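Fiber protein (Raptor siadenovirus a, PDB 5FJL) forms the trimeric head at the tip of the adenovirus fibre, the capsid spike that probably attaches the virion to a receptor on the host cell. Local coordinates at residues H43-T46 / G50-N53; Y70-V75 / L79-L84; T116-F121 / V127-C132. One frame throughout, in Å; residues are numbered along the deposited sequence.

Contact 1 (H43-T46 / G50-N53); sequences HFLT and GVIN
Phe44 and Ile52 face each other as a hydrogen-bonded pair in the antiparallel beta hairpin formed by strands 38-45 and 51-59 of the fibre head. Their two backbone bonds, Phe44 N to Ile52 O and Ile52 N to Phe44 O, are both 2.9 Å long, and the second is close to straight at 171°. A third, from Thr46 N to Gly50 O, lies next to the turn. The non-hydrogen-bonded pairs His43-Asn53 and Leu45-Val51 alternate with these and add CA-H...O contacts, among them Leu45 CA to Gly50 O at 3.2 Å.

The apolar contacts divide between the two faces of the sheet. Leu45 and Val51 lie side by side and point the same way, with CD1 of Leu45 4.0 Å from CG2 of Val51, on the same face as His43 and Asn53. Phe44 and Ile52 occupy the inner face, where Leu104 packs on both; the Phe44 ring turns away from Ile52 to meet the Phe54 ring and the Leu110 side chain. In the Ile52 conformer described, CD1 lies near CG2 of Thr46, the two side chains crossing nearly at right angles.

Polar side chains work at the ends of the contact. CB of His43 rests against OD1 of Asn53, whose ND2 is bonded to Asn69. At the turn, the Thr46 hydroxyl stands between the backbone N and the carbonyl carbon (chi1 64°); there OG1 accepts a bent bond from Gly50 N, 2.9 Å and 135°, and is also bonded to OD1 of Asp90.

Contact 2 (Y70-V75 / L79-L84); sequences YGLRVV and LQNTPL
Arg73 and Gln80 meet through complementary torsions: CG of Arg73 lies between its backbone N and carbonyl carbon (chi1 50°), and the chain then runs extended to NE, carrying the guanidinium across the neighbouring strand, while Gln80 starts beside its own backbone N, with CG anti to the carbonyl carbon, and extends to meet it. NE of Arg73 donates to OE1 of Gln80 at 3.0 Å, in the amide carbonyl plane and on a lone pair, although the bond is bent to 139° and the guanidinium and amide planes stand 76° apart. NH1 of Arg73 donates a hydrogen bond to OG1 of Thr82, also 3.0 Å. CB of Gln80 and the backbone N of Asn81 lie over one guanidinium face, offset toward the rim; through NE and NH1 the one arginine bridges Gln80 and Thr82. CG2 of Val75 approaches OE1 of Gln80 from the turn side.

Beneath this polar face, strands 71-75 and 78-87 form an antiparallel beta hairpin, probably the one characteristic of siadenovirus fibre heads. Gly71 pairs with Thr82 and Arg73 with Gln80, each through two backbone bonds; the shortest, Gly71 N to Thr82 O, is 2.7 Å. CB of Tyr70 is close to Thr82 O at 3.1 Å.

The other face is mainly apolar. CD2 of Leu72 meets CB of Asn81 at 3.6 Å, and CD1 of Leu79 packs against CG2 of Val74 at 4.0 Å. A second subunit borders this hairpin: its Gln135, Asp139 and Glu99 pack on Leu72, Val74 and Leu79, respectively, its Val140 on Val75, and Val74 makes a backbone hydrogen bond to it. The chemistry therefore implies a two-faced arm, its exposed arginine held by neutral acceptors on one face while apolar side chains on the other contribute to trimer contacts.

Contact 3 (T116-F121 / V127-C132); sequences TALCIF and VYRELC
Ala117 and Cys132, Cys119 and Glu130, and Phe121 and Tyr128 form three hydrogen-bonded pairs, each with two reciprocal backbone bonds. All six are near straight, as in Cys119 N to Glu130 O, 2.9 Å and 175°. Between these pairs, Leu118 faces Leu131 and Ile120 faces Arg129, and CA-H...O contacts fill the intervals.

Around the Phe121 ring the contacts are aromatic and polar. In one of two modelled conformers, SG of Cys132 lies in the ring plane at its edge, 3.8 Å from CE1 of Phe121, a Cys sulfur-aromatic contact. The Glu130 carboxylate comes obliquely to the same ring, with OE2 3.7 Å from CE1 of Phe121 and the two planes 63° apart. Glu130 OE2 also forms a salt bridge with Arg150, which makes a cation-pi contact with Phe121. Tyr128 turns its ring away, and its OH is bonded to Glu156.

This ladder is the antiparallel beta hairpin of strands 115-122 and 127-138, whose first strand also pairs with strand 160-171 in the fibre head sheet.

Apolar contacts involve Ile120 and Leu118 on the face that also carries Arg129, with Val127 and Thr116 at the ends. CG2 of Ile120 and CG1 of Val127 are 3.7 Å apart on side chains lying side by side. Arg129, with CG anti to the backbone N (chi1 -179°), extends fully past Leu118 and Ile120; in the Leu118 conformer described, CD2 sits over one guanidinium face, offset toward its rim, 3.8 Å from NH2 of Arg129. From there the guanidinium crosses to a second subunit, where NE bonds to the carbonyl O of Arg150 and NH2 to that of Asp98.

Overall arrangement
All three contacts are antiparallel hairpins, met one after another along the chain and all belonging to the head's antiparallel beta structure. Contacts 1 and 3 are partly buried and lie on opposite sides of the chain's centre, their centres about 20 Å apart; contact 2 is a surface arm with a centre about 16 Å from that of the chain. Strand 160-171 links contacts 2 and 3, pairing with one strand of each. Contact 1 is untouched by other chains, and its side-chain bond across the strands is at the turn (Thr46-Gly50). Contacts 2 and 3 both reach the second subunit: contact 2 mainly by packing and backbone bonding, contact 3 also through arginine hydrogen bonds. Contact 3 meets the third subunit too.

Contact 1 (H43-T46 / G50-N53)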
ATOM      1  N   HIS A  43      -8.542 -16.439  15.365  1.00 17.44           N
ATOM      2  CA  HIS A  43      -7.521 -15.760  16.129  1.00 17.08           C
ATOM      3  C   HIS A  43      -6.226 -16.524  16.127  1.00 17.46           C
ATOM      4  O   HIS A  43      -6.171 -17.718  15.822  1.00 17.45           O
ATOM      5  CB  HIS A  43      -7.994 -15.460  17.580  1.00 17.34           C
ATOM      6  CG  HIS A  43      -8.074 -16.652  18.475  1.00 17.58           C
ATOM      7  ND1 HIS A  43      -9.212 -17.413  18.568  1.00 23.14           N
ATOM      8  CD2 HIS A  43      -7.165 -17.233  19.287  1.00 18.70           C
ATOM      9  CE1 HIS A  43      -9.010 -18.395  19.445  1.00 21.98           C
ATOM     10  NE2 HIS A  43      -7.799 -18.276  19.923  1.00 19.62           N
ATOM     11  N   PHE A  44      -5.179 -15.809  16.499  1.00 15.84           N
ATOM     12  CA  PHE A  44      -3.859 -16.364  16.763  1.00 16.21           C
ATOM     13  C   PHE A  44      -3.343 -15.908  18.121  1.00 16.31           C
ATOM     14  O   PHE A  44      -3.764 -14.835  18.623  1.00 17.93           O
ATOM     15  CB  PHE A  44      -2.813 -15.920  15.723  1.00 17.22           C
ATOM     16  CG  PHE A  44      -3.022 -16.471  14.340  1.00 18.37           C
ATOM     17  CD1 PHE A  44      -2.756 -17.781  14.074  1.00 19.39           C
ATOM     18  CD2 PHE A  44      -3.466 -15.651  13.302  1.00 20.34           C
ATOM     19  CE1 PHE A  44      -2.935 -18.297  12.802  1.00 20.17           C
ATOM     20  CE2 PHE A  44      -3.630 -16.158  12.024  1.00 20.84           C
ATOM     21  CZ  PHE A  44      -3.360 -17.484  11.783  1.00 20.41           C
ATOM     22  N   LEU A  45      -2.479 -16.700  18.730  1.00 16.06           N
ATOM     23  CA  LEU A  45      -1.712 -16.346  19.922  1.00 16.68           C
ATOM     24  C   LEU A  45      -0.284 -16.021  19.529  1.00 16.33           C
ATOM     25  O   LEU A  45       0.318 -16.756  18.732  1.00 17.46           O
ATOM     26  CB  LEU A  45      -1.695 -17.483  20.964  1.00 18.49           C
ATOM     27  CG  LEU A  45      -2.888 -17.610  21.940  1.00 20.63           C
ATOM     28  CD1 LEU A  45      -2.802 -16.579  23.037  1.00 20.36           C
ATOM     29  CD2 LEU A  45      -4.190 -17.518  21.255  1.00 20.12           C
ATOM     30  N   THR A  46       0.265 -14.976  20.112  1.00 16.46           N
ATOM     31  CA  THR A  46       1.684 -14.638  19.961  1.00 17.12           C
ATOM     32  C   THR A  46       2.506 -15.293  21.086  1.00 18.03           C
ATOM     33  O   THR A  46       1.939 -15.813  22.076  1.00 18.15           O
ATOM     34  CB  THR A  46       1.903 -13.130  20.056  1.00 17.47           C
ATOM     35  OG1 THR A  46       1.527 -12.705  21.364  1.00 18.66           O
ATOM     36  CG2 THR A  46       1.058 -12.339  19.038  1.00 19.12           C
ATOM     37  N   GLY A  50      -0.339 -12.715  23.561  1.00 20.95           N
ATOM     38  CA  GLY A  50      -1.260 -11.770  22.970  1.00 20.93           C
ATOM     39  C   GLY A  50      -2.200 -12.492  22.017  1.00 20.96           C
ATOM     40  O   GLY A  50      -1.833 -13.513  21.411  1.00 21.26           O
ATOM     41  N   VAL A  51      -3.420 -11.983  21.897  1.00 19.98           N
ATOM     42  CA  VAL A  51      -4.410 -12.528  20.980  1.00 19.09           C
ATOM     43  C   VAL A  51      -4.614 -11.550  19.827  1.00 20.81           C
ATOM     44  O   VAL A  51      -4.880 -10.364  20.072  1.00 21.88           O
ATOM     45  CB  VAL A  51      -5.759 -12.772  21.693  1.00 19.58           C
ATOM     46  CG1 VAL A  51      -6.833 -13.277  20.731  1.00 21.18           C
ATOM     47  CG2 VAL A  51      -5.567 -13.742  22.854  1.00 21.01           C
ATOM     48  N   ILE A  52      -4.488 -12.054  18.609  1.00 19.27           N
ATOM     49  CA  ILE A  52      -4.763 -11.335  17.354  0.50 19.47           C
ATOM     50  C   ILE A  52      -6.056 -11.906  16.809  1.00 19.50           C
ATOM     51  O   ILE A  52      -6.087 -13.046  16.407  1.00 19.67           O
ATOM     52  CB  ILE A  52      -3.668 -11.567  16.259  0.50 20.98           C
ATOM     53  CG1 ILE A  52      -2.286 -11.059  16.680  0.50 22.26           C
ATOM     54  CG2 ILE A  52      -4.078 -10.913  14.929  0.50 22.76           C
ATOM     55  CD1 ILE A  52      -1.200 -11.560  15.743  0.50 21.07           C
ATOM     56  N   ASN A  53      -7.099 -11.113  16.740  1.00 19.92           N
ATOM     57  CA  ASN A  53      -8.368 -11.565  16.168  1.00 20.33           C
ATOM     58  C   ASN A  53      -8.423 -11.157  14.726  1.00 19.59           C
ATOM     59  O   ASN A  53      -7.887 -10.088  14.343  1.00 19.59           O
ATOM     60  CB  ASN A  53      -9.536 -10.924  16.919  1.00 21.98           C
ATOM     61  CG  ASN A  53      -9.632 -11.438  18.327  1.00 25.60           C
ATOM     62  OD1 ASN A  53      -9.823 -12.611  18.550  1.00 28.72           O
ATOM     63  ND2 ASN A  53      -9.310 -10.578  19.274  1.00 31.16           N
TER

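Contact 2 (Y70-V75 / L79-L84)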
ATOM      1  N   TYR A  70      -8.590  -2.769  16.889  1.00 33.44           N
ATOM      2  CA  TYR A  70      -7.649  -1.676  16.739  1.00 32.67           C
ATOM      3  C   TYR A  70      -8.191  -0.756  15.659  1.00 31.70           C
ATOM      4  O   TYR A  70      -9.097  -1.140  14.928  1.00 34.32           O
ATOM      5  CB  TYR A  70      -6.254  -2.232  16.353  1.00 34.57           C
ATOM      6  CG  TYR A  70      -6.100  -2.356  14.894  1.00 30.30           C
ATOM      7  CD1 TYR A  70      -6.723  -3.363  14.196  1.00 31.03           C
ATOM      8  CD2 TYR A  70      -5.395  -1.412  14.181  1.00 30.45           C
ATOM      9  CE1 TYR A  70      -6.652  -3.438  12.817  1.00 35.60           C
ATOM     10  CE2 TYR A  70      -5.291  -1.496  12.803  1.00 35.07           C
ATOM     11  CZ  TYR A  70      -5.952  -2.504  12.133  1.00 33.31           C
ATOM     12  OH  TYR A  70      -5.886  -2.626  10.772  1.00 41.44           O
ATOM     13  N   GLY A  71      -7.626   0.443  15.568  1.00 30.91           N
ATOM     14  CA  GLY A  71      -7.821   1.342  14.428  1.00 29.59           C
ATOM     15  C   GLY A  71      -7.918   2.812  14.817  1.00 28.75           C
ATOM     16  O   GLY A  71      -7.795   3.159  15.998  1.00 25.02           O
ATOM     17  N   LEU A  72      -8.120   3.648  13.783  1.00 27.98           N
ATOM     18  CA  LEU A  72      -8.308   5.096  13.907  1.00 26.19           C
ATOM     19  C   LEU A  72      -9.775   5.501  14.102  1.00 25.60           C
ATOM     20  O   LEU A  72     -10.671   4.874  13.569  1.00 26.53           O
ATOM     21  CB  LEU A  72      -7.778   5.815  12.656  1.00 26.23           C
ATOM     22  CG  LEU A  72      -6.325   5.646  12.175  1.00 29.46           C
ATOM     23  CD1 LEU A  72      -6.061   6.460  10.915  1.00 30.66           C
ATOM     24  CD2 LEU A  72      -5.377   6.064  13.280  1.00 30.59           C
ATOM     25  N   ARG A  73      -9.980   6.594  14.840  1.00 24.53           N
ATOM     26  CA  ARG A  73     -11.302   7.221  14.957  1.00 24.62           C
ATOM     27  C   ARG A  73     -11.126   8.713  15.060  1.00 22.28           C
ATOM     28  O   ARG A  73     -10.098   9.206  15.529  1.00 24.22           O
ATOM     29  CB  ARG A  73     -12.062   6.679  16.175  1.00 29.09           C
ATOM     30  CG  ARG A  73     -11.275   6.707  17.457  1.00 33.65           C
ATOM     31  CD  ARG A  73     -11.907   5.895  18.614  1.00 39.80           C
ATOM     32  NE  ARG A  73     -11.097   6.054  19.839  1.00 42.44           N
ATOM     33  CZ  ARG A  73     -10.007   5.344  20.161  1.00 42.29           C
ATOM     34  NH1 ARG A  73      -9.575   4.352  19.392  1.00 35.72           N
ATOM     35  NH2 ARG A  73      -9.352   5.616  21.290  1.00 48.05           N
ATOM     36  N   VAL A  74     -12.144   9.447  14.609  1.00 23.14           N
ATOM     37  CA  VAL A  74     -12.154  10.887  14.796  1.00 22.91           C
ATOM     38  C   VAL A  74     -13.281  11.210  15.775  1.00 22.28           C
ATOM     39  O   VAL A  74     -14.382  10.783  15.560  1.00 25.22           O
ATOM     40  CB  VAL A  74     -12.324  11.654  13.456  1.00 23.79           C
ATOM     41  CG1 VAL A  74     -12.172  13.141  13.688  1.00 26.41           C
ATOM     42  CG2 VAL A  74     -11.277  11.210  12.448  1.00 26.40           C
ATOM     43  N   VAL A  75     -12.934  11.916  16.847  1.00 25.60           N
ATOM     44  CA  VAL A  75     -13.873  12.213  17.943  1.00 28.04           C
ATOM     45  C   VAL A  75     -13.836  13.705  18.163  1.00 28.59           C
ATOM     46  O   VAL A  75     -12.851  14.236  18.664  1.00 30.37           O
ATOM     47  CB  VAL A  75     -13.490  11.443  19.234  1.00 30.06           C
ATOM     48  CG1 VAL A  75     -14.499  11.727  20.334  1.00 32.69           C
ATOM     49  CG2 VAL A  75     -13.420   9.950  18.951  1.00 31.38           C
ATOM     50  N   LEU A  79      -8.122  13.158  16.241  1.00 27.20           N
ATOM     51  CA  LEU A  79      -7.813  11.797  15.845  1.00 27.23           C
ATOM     52  C   LEU A  79      -7.375  11.021  17.087  1.00 27.36           C
ATOM     53  O   LEU A  79      -6.505  11.496  17.837  1.00 31.29           O
ATOM     54  CB  LEU A  79      -6.691  11.799  14.795  1.00 28.52           C
ATOM     55  CG  LEU A  79      -6.402  10.496  14.049  1.00 29.17           C
ATOM     56  CD1 LEU A  79      -7.571  10.008  13.209  1.00 27.85           C
ATOM     57  CD2 LEU A  79      -5.169  10.646  13.161  1.00 31.32           C
ATOM     58  N   GLN A  80      -7.975   9.861  17.265  1.00 25.51           N
ATOM     59  CA  GLN A  80      -7.598   8.934  18.322  1.00 28.72           C
ATOM     60  C   GLN A  80      -7.280   7.613  17.670  1.00 27.71           C
ATOM     61  O   GLN A  80      -7.697   7.348  16.541  1.00 27.71           O
ATOM     62  CB  GLN A  80      -8.752   8.755  19.288  1.00 31.68           C
ATOM     63  CG  GLN A  80      -9.126  10.034  20.008  1.00 34.27           C
ATOM     64  CD  GLN A  80     -10.288   9.834  20.954  1.00 38.55           C
ATOM     65  OE1 GLN A  80     -10.970   8.796  20.938  1.00 42.13           O
ATOM     66  NE2 GLN A  80     -10.546  10.849  21.766  1.00 45.27           N
ATOM     67  N   ASN A  81      -6.517   6.771  18.349  1.00 24.83           N
ATOM     68  CA  ASN A  81      -6.322   5.440  17.840  1.00 24.33           C
ATOM     69  C   ASN A  81      -6.004   4.406  18.901  1.00 22.79           C
ATOM     70  O   ASN A  81      -5.523   4.736  19.974  1.00 25.94           O
ATOM     71  CB  ASN A  81      -5.224   5.444  16.775  1.00 24.39           C
ATOM     72  CG  ASN A  81      -3.856   5.444  17.366  1.00 26.30           C
ATOM     73  OD1 ASN A  81      -3.480   6.403  18.064  1.00 30.83           O
ATOM     74  ND2 ASN A  81      -3.085   4.367  17.127  1.00 26.93           N
ATOM     75  N   THR A  82      -6.325   3.179  18.559  1.00 22.88           N
ATOM     76  CA  THR A  82      -5.970   2.021  19.335  1.00 23.84           C
ATOM     77  C   THR A  82      -5.115   1.167  18.399  1.00 21.94           C
ATOM     78  O   THR A  82      -5.631   0.658  17.390  1.00 23.60           O
ATOM     79  CB  THR A  82      -7.210   1.230  19.721  1.00 28.19           C
ATOM     80  OG1 THR A  82      -8.046   2.069  20.539  1.00 31.16           O
ATOM     81  CG2 THR A  82      -6.847  -0.052  20.477  1.00 29.71           C
ATOM     82  N   PRO A  83      -3.815   1.035  18.716  1.00 21.48           N
ATOM     83  CA  PRO A  83      -2.981   0.206  17.827  1.00 20.09           C
ATOM     84  C   PRO A  83      -3.064  -1.251  18.144  1.00 19.83           C
ATOM     85  O   PRO A  83      -3.538  -1.631  19.230  1.00 21.66           O
ATOM     86  CB  PRO A  83      -1.586   0.718  18.124  1.00 21.30           C
ATOM     87  CG  PRO A  83      -1.639   0.991  19.571  1.00 23.05           C
ATOM     88  CD  PRO A  83      -2.994   1.635  19.776  1.00 22.29           C
ATOM     89  N   LEU A  84      -2.615  -2.095  17.230  1.00 17.79           N
ATOM     90  CA  LEU A  84      -2.343  -3.462  17.553  1.00 18.46           C
ATOM     91  C   LEU A  84      -0.867  -3.543  17.954  1.00 17.58           C
ATOM     92  O   LEU A  84       0.017  -3.236  17.139  1.00 17.89           O
ATOM     93  CB  LEU A  84      -2.619  -4.347  16.343  1.00 23.20           C
ATOM     94  CG  LEU A  84      -2.680  -5.821  16.570  1.00 28.88           C
ATOM     95  CD1 LEU A  84      -3.819  -6.155  17.540  1.00 32.75           C
ATOM     96  CD2 LEU A  84      -2.941  -6.446  15.201  1.00 30.32           C
TER

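Contact 3 (T116-F121 / V127-C132)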
ATOM      1  N   THR A 116       0.274  -2.889   3.000  1.00 14.03           N
ATOM      2  CA  THR A 116       0.997  -1.789   3.562  1.00 14.20           C
ATOM      3  C   THR A 116       0.432  -1.409   4.927  1.00 14.21           C
ATOM      4  O   THR A 116      -0.795  -1.305   5.091  1.00 14.38           O
ATOM      5  CB  THR A 116       0.923  -0.539   2.679  1.00 14.91           C
ATOM      6  OG1 THR A 116       1.255  -0.925   1.317  1.00 15.86           O
ATOM      7  CG2 THR A 116       1.861   0.528   3.136  1.00 15.32           C
ATOM      8  N   ALA A 117       1.335  -1.150   5.874  1.00 14.59           N
ATOM      9  CA  ALA A 117       0.954  -0.706   7.217  1.00 15.32           C
ATOM     10  C   ALA A 117       1.746   0.479   7.629  1.00 14.73           C
ATOM     11  O   ALA A 117       2.876   0.638   7.210  1.00 16.48           O
ATOM     12  CB  ALA A 117       1.218  -1.791   8.235  1.00 16.05           C
ATOM     13  N   LEU A 118       1.153   1.321   8.482  1.00 15.09           N
ATOM     14  CA  LEU A 118       1.871   2.339   9.238  0.50 16.02           C
ATOM     15  C   LEU A 118       2.181   1.750  10.612  1.00 15.36           C
ATOM     16  O   LEU A 118       1.246   1.408  11.345  1.00 16.26           O
ATOM     17  CB  LEU A 118       1.012   3.596   9.417  0.50 17.34           C
ATOM     18  CG  LEU A 118       1.634   4.608  10.397  0.50 18.51           C
ATOM     19  CD1 LEU A 118       2.974   5.083   9.886  0.50 19.28           C
ATOM     20  CD2 LEU A 118       0.687   5.755  10.632  0.50 20.17           C
ATOM     21  N   CYS A 119       3.451   1.604  10.921  1.00 14.95           N
ATOM     22  CA  CYS A 119       3.915   1.025  12.192  1.00 16.05           C
ATOM     23  C   CYS A 119       4.773   2.002  12.926  1.00 15.98           C
ATOM     24  O   CYS A 119       5.477   2.855  12.348  1.00 17.37           O
ATOM     25  CB  CYS A 119       4.723  -0.231  11.959  1.00 17.61           C
ATOM     26  SG  CYS A 119       3.689  -1.548  11.232  1.00 22.21           S
ATOM     27  N   ILE A 120       4.781   1.851  14.257  1.00 15.95           N
ATOM     28  CA  ILE A 120       5.651   2.597  15.142  1.00 16.05           C
ATOM     29  C   ILE A 120       6.495   1.584  15.887  1.00 16.06           C
ATOM     30  O   ILE A 120       5.956   0.683  16.518  1.00 17.69           O
ATOM     31  CB  ILE A 120       4.872   3.490  16.124  1.00 17.20           C
ATOM     32  CG1 ILE A 120       4.048   4.552  15.364  1.00 19.32           C
ATOM     33  CG2 ILE A 120       5.816   4.165  17.099  1.00 18.34           C
ATOM     34  CD1 ILE A 120       2.976   5.182  16.208  1.00 20.89           C
ATOM     35  N   PHE A 121       7.809   1.706  15.774  1.00 15.08           N
ATOM     36  CA  PHE A 121       8.756   0.854  16.490  1.00 15.60           C
ATOM     37  C   PHE A 121       9.367   1.646  17.616  1.00 16.15           C
ATOM     38  O   PHE A 121       9.920   2.712  17.389  1.00 17.50           O
ATOM     39  CB  PHE A 121       9.870   0.310  15.562  1.00 16.35           C
ATOM     40  CG  PHE A 121       9.335  -0.573  14.462  1.00 16.05           C
ATOM     41  CD1 PHE A 121       8.950  -0.034  13.234  1.00 17.62           C
ATOM     42  CD2 PHE A 121       9.218  -1.947  14.637  1.00 17.54           C
ATOM     43  CE1 PHE A 121       8.434  -0.843  12.240  1.00 18.13           C
ATOM     44  CE2 PHE A 121       8.709  -2.747  13.620  1.00 18.20           C
ATOM     45  CZ  PHE A 121       8.298  -2.183  12.437  1.00 17.96           C
ATOM     46  N   VAL A 127      12.115   6.245  18.568  1.00 18.24           N
ATOM     47  CA  VAL A 127      10.792   5.963  18.070  1.00 19.19           C
ATOM     48  C   VAL A 127      10.886   6.089  16.564  1.00 20.30           C
ATOM     49  O   VAL A 127      11.275   7.159  16.040  1.00 22.66           O
ATOM     50  CB  VAL A 127       9.742   6.933  18.593  1.00 20.15           C
ATOM     51  CG1 VAL A 127       8.362   6.638  17.995  1.00 21.65           C
ATOM     52  CG2 VAL A 127       9.645   6.832  20.101  1.00 22.21           C
ATOM     53  N   TYR A 128      10.525   5.025  15.853  1.00 17.48           N
ATOM     54  CA  TYR A 128      10.578   4.999  14.388  1.00 18.10           C
ATOM     55  C   TYR A 128       9.151   4.832  13.888  1.00 19.22           C
ATOM     56  O   TYR A 128       8.508   3.817  14.129  1.00 20.70           O
ATOM     57  CB  TYR A 128      11.432   3.844  13.898  1.00 18.67           C
ATOM     58  CG  TYR A 128      12.866   3.937  14.310  1.00 18.94           C
ATOM     59  CD1 TYR A 128      13.684   4.924  13.778  1.00 20.97           C
ATOM     60  CD2 TYR A 128      13.414   3.062  15.233  1.00 19.21           C
ATOM     61  CE1 TYR A 128      14.997   5.053  14.191  1.00 22.37           C
ATOM     62  CE2 TYR A 128      14.738   3.156  15.618  1.00 20.94           C
ATOM     63  CZ  TYR A 128      15.518   4.159  15.073  1.00 21.54           C
ATOM     64  OH  TYR A 128      16.846   4.288  15.428  1.00 23.40           O
ATOM     65  N   ARG A 129       8.688   5.787  13.116  1.00 17.46           N
ATOM     66  CA  ARG A 129       7.378   5.775  12.518  1.00 17.34           C
ATOM     67  C   ARG A 129       7.565   5.582  11.045  1.00 17.37           C
ATOM     68  O   ARG A 129       8.248   6.392  10.412  1.00 18.39           O
ATOM     69  CB  ARG A 129       6.682   7.095  12.819  1.00 18.85           C
ATOM     70  CG  ARG A 129       5.304   7.276  12.297  1.00 18.39           C
ATOM     71  CD  ARG A 129       4.842   8.722  12.602  1.00 19.06           C
ATOM     72  NE  ARG A 129       3.518   8.954  12.124  1.00 20.52           N
ATOM     73  CZ  ARG A 129       2.415   8.798  12.821  1.00 20.48           C
ATOM     74  NH1 ARG A 129       2.460   8.357  14.087  1.00 21.28           N
ATOM     75  NH2 ARG A 129       1.246   9.110  12.306  1.00 21.79           N
ATOM     76  N   GLU A 130       6.982   4.539  10.485  1.00 16.70           N
ATOM     77  CA  GLU A 130       7.301   4.167   9.097  1.00 17.81           C
ATOM     78  C   GLU A 130       6.244   3.342   8.444  1.00 16.39           C
ATOM     79  O   GLU A 130       5.507   2.616   9.076  1.00 18.12           O
ATOM     80  CB  GLU A 130       8.604   3.434   8.984  1.00 22.13           C
ATOM     81  CG  GLU A 130       8.761   2.294   9.909  1.00 24.12           C
ATOM     82  CD  GLU A 130      10.208   1.716   9.950  1.00 24.35           C
ATOM     83  OE1 GLU A 130      11.165   2.266  10.517  1.00 29.57           O
ATOM     84  OE2 GLU A 130      10.320   0.627   9.436  1.00 27.96           O
ATOM     85  N   LEU A 131       6.181   3.440   7.102  1.00 16.20           N
ATOM     86  CA  LEU A 131       5.382   2.513   6.317  0.50 15.80           C
ATOM     87  C   LEU A 131       6.207   1.252   6.111  1.00 15.87           C
ATOM     88  O   LEU A 131       7.400   1.298   5.843  1.00 17.56           O
ATOM     89  CB  LEU A 131       4.873   3.097   4.958  0.50 16.07           C
ATOM     90  CG  LEU A 131       3.597   3.981   5.026  0.50 16.37           C
ATOM     91  CD1 LEU A 131       3.886   5.305   5.729  0.50 17.41           C
ATOM     92  CD2 LEU A 131       3.009   4.237   3.647  0.50 16.80           C
ATOM     93  N   CYS A 132       5.512   0.136   6.224  1.00 15.00           N
ATOM     94  CA  CYS A 132       6.103  -1.220   6.104  0.50 15.59           C
ATOM     95  C   CYS A 132       5.170  -2.065   5.298  1.00 15.77           C
ATOM     96  O   CYS A 132       4.016  -1.669   5.083  1.00 17.84           O
ATOM     97  CB  CYS A 132       6.239  -1.914   7.472  0.50 16.37           C
ATOM     98  SG  CYS A 132       7.253  -1.047   8.678  0.50 18.80           S
TER